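Local coordinates for protein nucleoside kinase (Methanococcus jannaschii, PDB 2C4E) that phosphorylates nucleosides, preferring inosine, guanosine and cytidine, to their monophosphates with ATP as the best phosphate donor and magnesium or manganese as cofactor, at residues Ala45-Val50 / Lys281-Asn286; Gly246-Ala251 / Ala272-Val277. All coordinates share one frame; numbering follows the deposited sequence.

Interaction 1: Ala45-Val50 / Lys281-Asn286; sequences AANTAV and KGCQTN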
ATOM      1  N   ALA A  45      13.840  12.744  -7.360  1.00 21.06           N
ATOM      2  CA  ALA A  45      15.137  13.346  -7.051  1.00 20.65           C
ATOM      3  C   ALA A  45      16.226  12.296  -6.909  1.00 20.46           C
ATOM      4  O   ALA A  45      17.283  12.424  -7.508  1.00 20.92           O
ATOM      5  CB  ALA A  45      15.070  14.242  -5.789  1.00 20.90           C
ATOM      6  N   ALA A  46      15.961  11.246  -6.136  1.00 20.32           N
ATOM      7  CA  ALA A  46      16.901  10.161  -5.924  1.00 20.02           C
ATOM      8  C   ALA A  46      17.206   9.423  -7.225  1.00 20.16           C
ATOM      9  O   ALA A  46      18.356   9.109  -7.501  1.00 20.86           O
ATOM     10  CB  ALA A  46      16.357   9.205  -4.896  1.00 20.52           C
ATOM     11  N   ASN A  47      16.186   9.139  -8.017  1.00 19.87           N
ATOM     12  CA  ASN A  47      16.375   8.491  -9.315  1.00 20.64           C
ATOM     13  C   ASN A  47      17.396   9.260 -10.145  1.00 20.61           C
ATOM     14  O   ASN A  47      18.334   8.699 -10.711  1.00 21.23           O
ATOM     15  CB  ASN A  47      15.067   8.457 -10.097  1.00 20.48           C
ATOM     16  CG  ASN A  47      14.050   7.491  -9.498  1.00 22.22           C
ATOM     17  OD1 ASN A  47      14.400   6.640  -8.685  1.00 20.50           O
ATOM     18  ND2 ASN A  47      12.796   7.633  -9.896  1.00 21.22           N
ATOM     19  N   THR A  48      17.194  10.558 -10.204  1.00 21.42           N
ATOM     20  CA  THR A  48      18.065  11.426 -10.981  1.00 21.53           C
ATOM     21  C   THR A  48      19.482  11.430 -10.379  1.00 20.54           C
ATOM     22  O   THR A  48      20.450  11.289 -11.102  1.00 19.81           O
ATOM     23  CB  THR A  48      17.472  12.842 -11.074  1.00 22.06           C
ATOM     24  OG1 THR A  48      16.139  12.807 -11.620  1.00 24.28           O
ATOM     25  CG2 THR A  48      18.235  13.679 -12.075  1.00 22.57           C
ATOM     26  N   ALA A  49      19.598  11.569  -9.057  1.00 20.68           N
ATOM     27  CA  ALA A  49      20.897  11.606  -8.381  1.00 20.70           C
ATOM     28  C   ALA A  49      21.679  10.340  -8.594  1.00 21.09           C
ATOM     29  O   ALA A  49      22.885  10.387  -8.810  1.00 21.05           O
ATOM     30  CB  ALA A  49      20.736  11.867  -6.885  1.00 21.17           C
ATOM     31  N   VAL A  50      20.997   9.203  -8.507  1.00 21.31           N
ATOM     32  CA  VAL A  50      21.641   7.913  -8.718  1.00 21.50           C
ATOM     33  C   VAL A  50      22.063   7.745 -10.175  1.00 21.24           C
ATOM     34  O   VAL A  50      23.163   7.281 -10.437  1.00 22.46           O
ATOM     35  CB  VAL A  50      20.746   6.742  -8.233  1.00 21.61           C
ATOM     36  CG1 VAL A  50      21.362   5.380  -8.600  1.00 21.32           C
ATOM     37  CG2 VAL A  50      20.553   6.817  -6.743  1.00 21.66           C
ATOM     38  N   LYS A 281      12.565  -3.554 -14.299  1.00 26.58           N
ATOM     39  CA  LYS A 281      11.633  -3.006 -13.328  1.00 25.98           C
ATOM     40  C   LYS A 281      12.393  -2.250 -12.259  1.00 25.45           C
ATOM     41  O   LYS A 281      13.411  -2.724 -11.759  1.00 24.67           O
ATOM     42  CB  LYS A 281      10.797  -4.113 -12.680  1.00 25.87           C
ATOM     43  CG  LYS A 281       9.926  -4.883 -13.662  0.20 25.83           C
ATOM     44  CD  LYS A 281       8.974  -5.828 -12.946  0.20 25.71           C
ATOM     45  CE  LYS A 281       8.156  -6.648 -13.934  0.20 25.62           C
ATOM     46  NZ  LYS A 281       6.892  -7.157 -13.331  0.20 25.36           N
ATOM     47  N   GLY A 282      11.874  -1.085 -11.903  1.00 25.50           N
ATOM     48  CA  GLY A 282      12.508  -0.208 -10.943  1.00 25.80           C
ATOM     49  C   GLY A 282      13.205   0.927 -11.670  1.00 26.10           C
ATOM     50  O   GLY A 282      13.763   0.748 -12.756  1.00 26.23           O
ATOM     51  N   CYS A 283      13.168   2.101 -11.067  1.00 26.15           N
ATOM     52  CA  CYS A 283      13.701   3.304 -11.704  1.00 26.86           C
ATOM     53  C   CYS A 283      15.216   3.379 -11.668  1.00 26.93           C
ATOM     54  O   CYS A 283      15.815   4.121 -12.451  1.00 27.19           O
ATOM     55  CB  CYS A 283      13.123   4.544 -11.044  1.00 26.63           C
ATOM     56  SG  CYS A 283      11.358   4.743 -11.284  1.00 28.48           S
ATOM     57  N   GLN A 284      15.841   2.630 -10.771  1.00 27.01           N
ATOM     58  CA  GLN A 284      17.296   2.682 -10.636  1.00 27.36           C
ATOM     59  C   GLN A 284      17.991   1.368 -10.974  1.00 27.88           C
ATOM     60  O   GLN A 284      19.220   1.290 -10.962  1.00 28.84           O
ATOM     61  CB  GLN A 284      17.672   3.119  -9.221  1.00 26.93           C
ATOM     62  CG  GLN A 284      17.067   4.457  -8.830  1.00 25.51           C
ATOM     63  CD  GLN A 284      17.316   4.815  -7.384  1.00 22.50           C
ATOM     64  OE1 GLN A 284      18.197   4.255  -6.755  1.00 23.47           O
ATOM     65  NE2 GLN A 284      16.548   5.761  -6.858  1.00 21.64           N
ATOM     66  N   THR A 285      17.214   0.337 -11.286  1.00 27.77           N
ATOM     67  CA  THR A 285      17.771  -1.006 -11.386  1.00 27.87           C
ATOM     68  C   THR A 285      18.749  -1.198 -12.548  1.00 27.44           C
ATOM     69  O   THR A 285      19.770  -1.849 -12.371  1.00 28.56           O
ATOM     70  CB  THR A 285      16.642  -2.048 -11.422  1.00 28.03           C
ATOM     71  OG1 THR A 285      15.716  -1.732 -12.467  1.00 30.83           O
ATOM     72  CG2 THR A 285      15.820  -1.959 -10.164  1.00 27.03           C
ATOM     73  N   ASN A 286      18.464  -0.605 -13.710  1.00 26.75           N
ATOM     74  CA  ASN A 286      19.312  -0.773 -14.895  1.00 26.28           C
ATOM     75  C   ASN A 286      19.913   0.543 -15.366  1.00 25.74           C
ATOM     76  O   ASN A 286      20.019   0.788 -16.569  1.00 24.68           O
ATOM     77  CB  ASN A 286      18.525  -1.440 -16.042  1.00 26.85           C
ATOM     78  CG  ASN A 286      19.430  -2.132 -17.062  1.00 27.74           C
ATOM     79  OD1 ASN A 286      19.262  -1.969 -18.282  1.00 29.38           O
ATOM     80  ND2 ASN A 286      20.386  -2.912 -16.571  1.00 29.25           N
TER
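Gln284 reaches from its loop to the flank of helix 45-50, where it meets Asn47, Ala46 and Val50. Its CB points toward the helix, and CG, anti to the carbonyl carbon (chi1 -57°), comes 3.4 Å from Asn47 OD1. Beyond CG the chain is extended, which carries CD to Val50, 3.9 Å from CG2. Here the amide divides. NE2 gives a nearly straight hydrogen bond of 3.0 Å to Asn47 OD1 (167° at the hydrogen), lying in the plane of the Asn47 carbonyl and in the amide plane of Gln284 itself, although the two amides stand almost perpendicular, 83° apart. OE1 rests against the branched methyls of Val50, 3.5 Å from CG2, which pack this end while Tyr77 hydrogen-bonds it; NE2 is also paired with the hydroxyl of Tyr74, so helix 73-80 holds both ends of this buried amide.

Asn47 is a substrate-binding residue in this ribokinase-fold enzyme of the PfkB family, and Gln284 acts as a second-shell residue that fixes its rotation. With OD1 taken by Gln284, the ND2 end is turned to Asp247, to which it is hydrogen-bonded. An asparagine suits the place because one short side chain supplies both an acceptor, OD1, and a donor, ND2.

Cys283 covers one face of the Asn47 amide, being small enough to lie on it: its CB sits over the plane, 3.3 Å from Asn47 ND2, and its SG 3.5 Å from that nitrogen. Ala46, whose CB is 4.0 Å from Gln284 NE2, is small enough to let the glutamine tip settle beside the helix backbone.

Interaction 2: Gly246-Ala251 / Ala272-Val277; sequences GDSYRA and ATASFV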
ATOM      1  N   GLY A 246      11.871   8.949 -17.690  1.00 26.34           N
ATOM      2  CA  GLY A 246      11.958  10.399 -17.621  1.00 25.92           C
ATOM      3  C   GLY A 246      13.107  10.885 -16.743  1.00 25.46           C
ATOM      4  O   GLY A 246      13.926  11.722 -17.157  1.00 24.10           O
ATOM      5  N   ASP A 247      13.192  10.362 -15.523  1.00 24.40           N
ATOM      6  CA  ASP A 247      14.235  10.819 -14.602  1.00 24.56           C
ATOM      7  C   ASP A 247      15.607  10.502 -15.168  1.00 24.09           C
ATOM      8  O   ASP A 247      16.548  11.296 -15.017  1.00 23.81           O
ATOM      9  CB  ASP A 247      14.081  10.191 -13.219  1.00 24.56           C
ATOM     10  CG  ASP A 247      12.792  10.597 -12.530  1.00 25.99           C
ATOM     11  OD1 ASP A 247      12.360  11.757 -12.690  1.00 29.53           O
ATOM     12  OD2 ASP A 247      12.148   9.816 -11.805  1.00 27.48           O
ATOM     13  N   SER A 248      15.717   9.358 -15.845  1.00 23.38           N
ATOM     14  CA  SER A 248      16.989   8.939 -16.420  1.00 23.28           C
ATOM     15  C   SER A 248      17.422   9.809 -17.594  1.00 22.41           C
ATOM     16  O   SER A 248      18.609  10.032 -17.769  1.00 22.16           O
ATOM     17  CB  SER A 248      16.954   7.473 -16.838  1.00 23.78           C
ATOM     18  OG  SER A 248      16.153   7.294 -17.982  1.00 26.02           O
ATOM     19  N   TYR A 249      16.468  10.301 -18.380  1.00 21.46           N
ATOM     20  CA  TYR A 249      16.772  11.231 -19.456  1.00 21.36           C
ATOM     21  C   TYR A 249      17.355  12.507 -18.867  1.00 20.87           C
ATOM     22  O   TYR A 249      18.315  13.037 -19.378  1.00 20.75           O
ATOM     23  CB  TYR A 249      15.514  11.592 -20.243  1.00 20.93           C
ATOM     24  CG  TYR A 249      15.737  12.579 -21.380  1.00 21.05           C
ATOM     25  CD1 TYR A 249      15.800  12.138 -22.709  1.00 19.85           C
ATOM     26  CD2 TYR A 249      15.854  13.948 -21.143  1.00 20.92           C
ATOM     27  CE1 TYR A 249      16.009  13.023 -23.747  1.00 20.47           C
ATOM     28  CE2 TYR A 249      16.055  14.852 -22.200  1.00 20.69           C
ATOM     29  CZ  TYR A 249      16.119  14.376 -23.497  1.00 21.43           C
ATOM     30  OH  TYR A 249      16.310  15.259 -24.549  1.00 19.81           O
ATOM     31  N   ARG A 250      16.728  13.025 -17.813  1.00 21.35           N
ATOM     32  CA  ARG A 250      17.239  14.207 -17.137  1.00 21.67           C
ATOM     33  C   ARG A 250      18.622  13.952 -16.526  1.00 21.27           C
ATOM     34  O   ARG A 250      19.506  14.786 -16.666  1.00 20.63           O
ATOM     35  CB  ARG A 250      16.222  14.720 -16.108  1.00 22.53           C
ATOM     36  CG  ARG A 250      15.008  15.387 -16.769  1.00 24.47           C
ATOM     37  CD  ARG A 250      13.693  14.788 -16.388  1.00 27.34           C
ATOM     38  NE  ARG A 250      12.540  15.396 -17.053  1.00 28.26           N
ATOM     39  CZ  ARG A 250      11.917  14.914 -18.121  1.00 27.31           C
ATOM     40  NH1 ARG A 250      12.338  13.813 -18.734  1.00 25.55           N
ATOM     41  NH2 ARG A 250      10.853  15.556 -18.603  1.00 29.46           N
ATOM     42  N   ALA A 251      18.819  12.791 -15.908  1.00 20.67           N
ATOM     43  CA  ALA A 251      20.116  12.408 -15.368  1.00 21.40           C
ATOM     44  C   ALA A 251      21.193  12.437 -16.446  1.00 20.83           C
ATOM     45  O   ALA A 251      22.267  12.998 -16.243  1.00 21.27           O
ATOM     46  CB  ALA A 251      20.043  11.030 -14.705  1.00 21.28           C
ATOM     47  N   ALA A 272      19.807   8.071 -24.805  1.00 22.63           N
ATOM     48  CA  ALA A 272      20.502   6.790 -24.680  1.00 22.88           C
ATOM     49  C   ALA A 272      20.375   6.247 -23.259  1.00 22.91           C
ATOM     50  O   ALA A 272      20.155   5.052 -23.055  1.00 23.64           O
ATOM     51  CB  ALA A 272      21.942   6.940 -25.066  1.00 23.28           C
ATOM     52  N   THR A 273      20.476   7.126 -22.272  1.00 23.13           N
ATOM     53  CA  THR A 273      20.339   6.699 -20.881  1.00 23.24           C
ATOM     54  C   THR A 273      18.971   6.115 -20.611  1.00 23.53           C
ATOM     55  O   THR A 273      18.859   5.064 -19.987  1.00 24.44           O
ATOM     56  CB  THR A 273      20.582   7.871 -19.915  1.00 22.70           C
ATOM     57  OG1 THR A 273      21.852   8.463 -20.185  1.00 23.48           O
ATOM     58  CG2 THR A 273      20.693   7.370 -18.477  1.00 23.76           C
ATOM     59  N   ALA A 274      17.932   6.799 -21.089  1.00 23.71           N
ATOM     60  CA  ALA A 274      16.553   6.362 -20.915  1.00 23.98           C
ATOM     61  C   ALA A 274      16.292   5.009 -21.537  1.00 24.33           C
ATOM     62  O   ALA A 274      15.446   4.255 -21.050  1.00 24.44           O
ATOM     63  CB  ALA A 274      15.590   7.389 -21.506  1.00 24.04           C
ATOM     64  N   SER A 275      17.019   4.696 -22.610  1.00 24.05           N
ATOM     65  CA  SER A 275      16.849   3.427 -23.311  1.00 24.37           C
ATOM     66  C   SER A 275      17.312   2.232 -22.474  1.00 24.62           C
ATOM     67  O   SER A 275      16.855   1.116 -22.703  1.00 25.13           O
ATOM     68  CB  SER A 275      17.573   3.450 -24.665  1.00 24.21           C
ATOM     69  OG  SER A 275      18.977   3.287 -24.524  1.00 24.29           O
ATOM     70  N   PHE A 276      18.219   2.458 -21.519  1.00 24.21           N
ATOM     71  CA  PHE A 276      18.658   1.393 -20.609  1.00 24.45           C
ATOM     72  C   PHE A 276      17.676   1.149 -19.471  1.00 24.88           C
ATOM     73  O   PHE A 276      17.418   0.004 -19.089  1.00 23.86           O
ATOM     74  CB  PHE A 276      20.017   1.720 -19.992  1.00 24.40           C
ATOM     75  CG  PHE A 276      21.170   1.427 -20.880  1.00 24.19           C
ATOM     76  CD1 PHE A 276      21.773   2.442 -21.613  1.00 24.83           C
ATOM     77  CD2 PHE A 276      21.672   0.144 -20.982  1.00 25.35           C
ATOM     78  CE1 PHE A 276      22.843   2.164 -22.441  1.00 24.96           C
ATOM     79  CE2 PHE A 276      22.741  -0.131 -21.806  1.00 25.14           C
ATOM     80  CZ  PHE A 276      23.329   0.886 -22.535  1.00 25.39           C
ATOM     81  N   VAL A 277      17.162   2.230 -18.897  1.00 25.75           N
ATOM     82  CA  VAL A 277      16.379   2.120 -17.667  1.00 27.10           C
ATOM     83  C   VAL A 277      15.061   1.403 -17.915  1.00 27.36           C
ATOM     84  O   VAL A 277      14.604   0.625 -17.079  1.00 28.10           O
ATOM     85  CB  VAL A 277      16.159   3.507 -17.014  1.00 26.86           C
ATOM     86  CG1 VAL A 277      15.321   3.388 -15.751  1.00 28.39           C
ATOM     87  CG2 VAL A 277      17.485   4.096 -16.679  1.00 28.56           C
TER
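Ser248 has its OG between the backbone N and the carbonyl carbon (chi1 72°), and Val277 has CG1 anti to the backbone N (chi1 179°), which leaves CG2 beside that N; these torsions put the hydroxyl against Ala274 and a valine methyl against the serine CB. OG comes within 3.1 Å of Ala274 CA and 3.6 Å of Ala274 CB, while its hydrogen-bonding partner is the carbonyl O of Ala245 in its own helix. A serine therefore suits the interface: it is small, and its polar tip is satisfied by the preceding turn. Val277 CG2 also presses on Ser248 CB at 3.4 Å, tighter than a usual van der Waals contact.

Segments 246-251 and 272-277 belong to consecutive helices of the ribokinase fold; the axes of the two segments approach to 7.6 Å, their directions 145° apart. So close an approach depends on short side chains, and at the nearest backbone point, Tyr249 with Ala274, the alpha carbons are 5.1 Å apart. Ala274 offers just a methyl there, which meets Tyr249 CB at 4.4 Å, the CB of the tyrosine itself pointing away from 272-277.

Thr273 adds its methyl: CG2 stands anti to the backbone N and lies 3.5 Å from the carbonyl O of Ser248, while OG1 turns back to Ile269 O. The first helix carries Asp247, the inferred proton acceptor, and Arg250, the inferred transition-state stabiliser, neither of which touches 272-277; Arg250 NH1 bonds to Gly246 O, and its NH2 forms a salt bridge with Asp160.

Overall arrangement
Interactions 1 and 2 have centres about 9 Å apart and meet at the substrate site. The join is a probable hydrogen bond of 3.0 Å between Asn47 ND2 and Asp247 OD2, which ties a substrate-binding residue of 45-50 to the inferred catalytic base of 246-251. Further along the two helices, Thr48 O lies 3.6 Å from Ala251 CB, so helices 44-54 and 245-258 also pack directly. The loop 281-286 follows helix 263-277, and Cys283 O sits 3.4 Å from Val277 CG1. Thus the helix that packs against the one carrying Asp247 in interaction 2 leads into the loop that positions Asn47 in interaction 1, and Cys283 also comes about 4 Å, side chain to side chain, from substrate-binding Asp17.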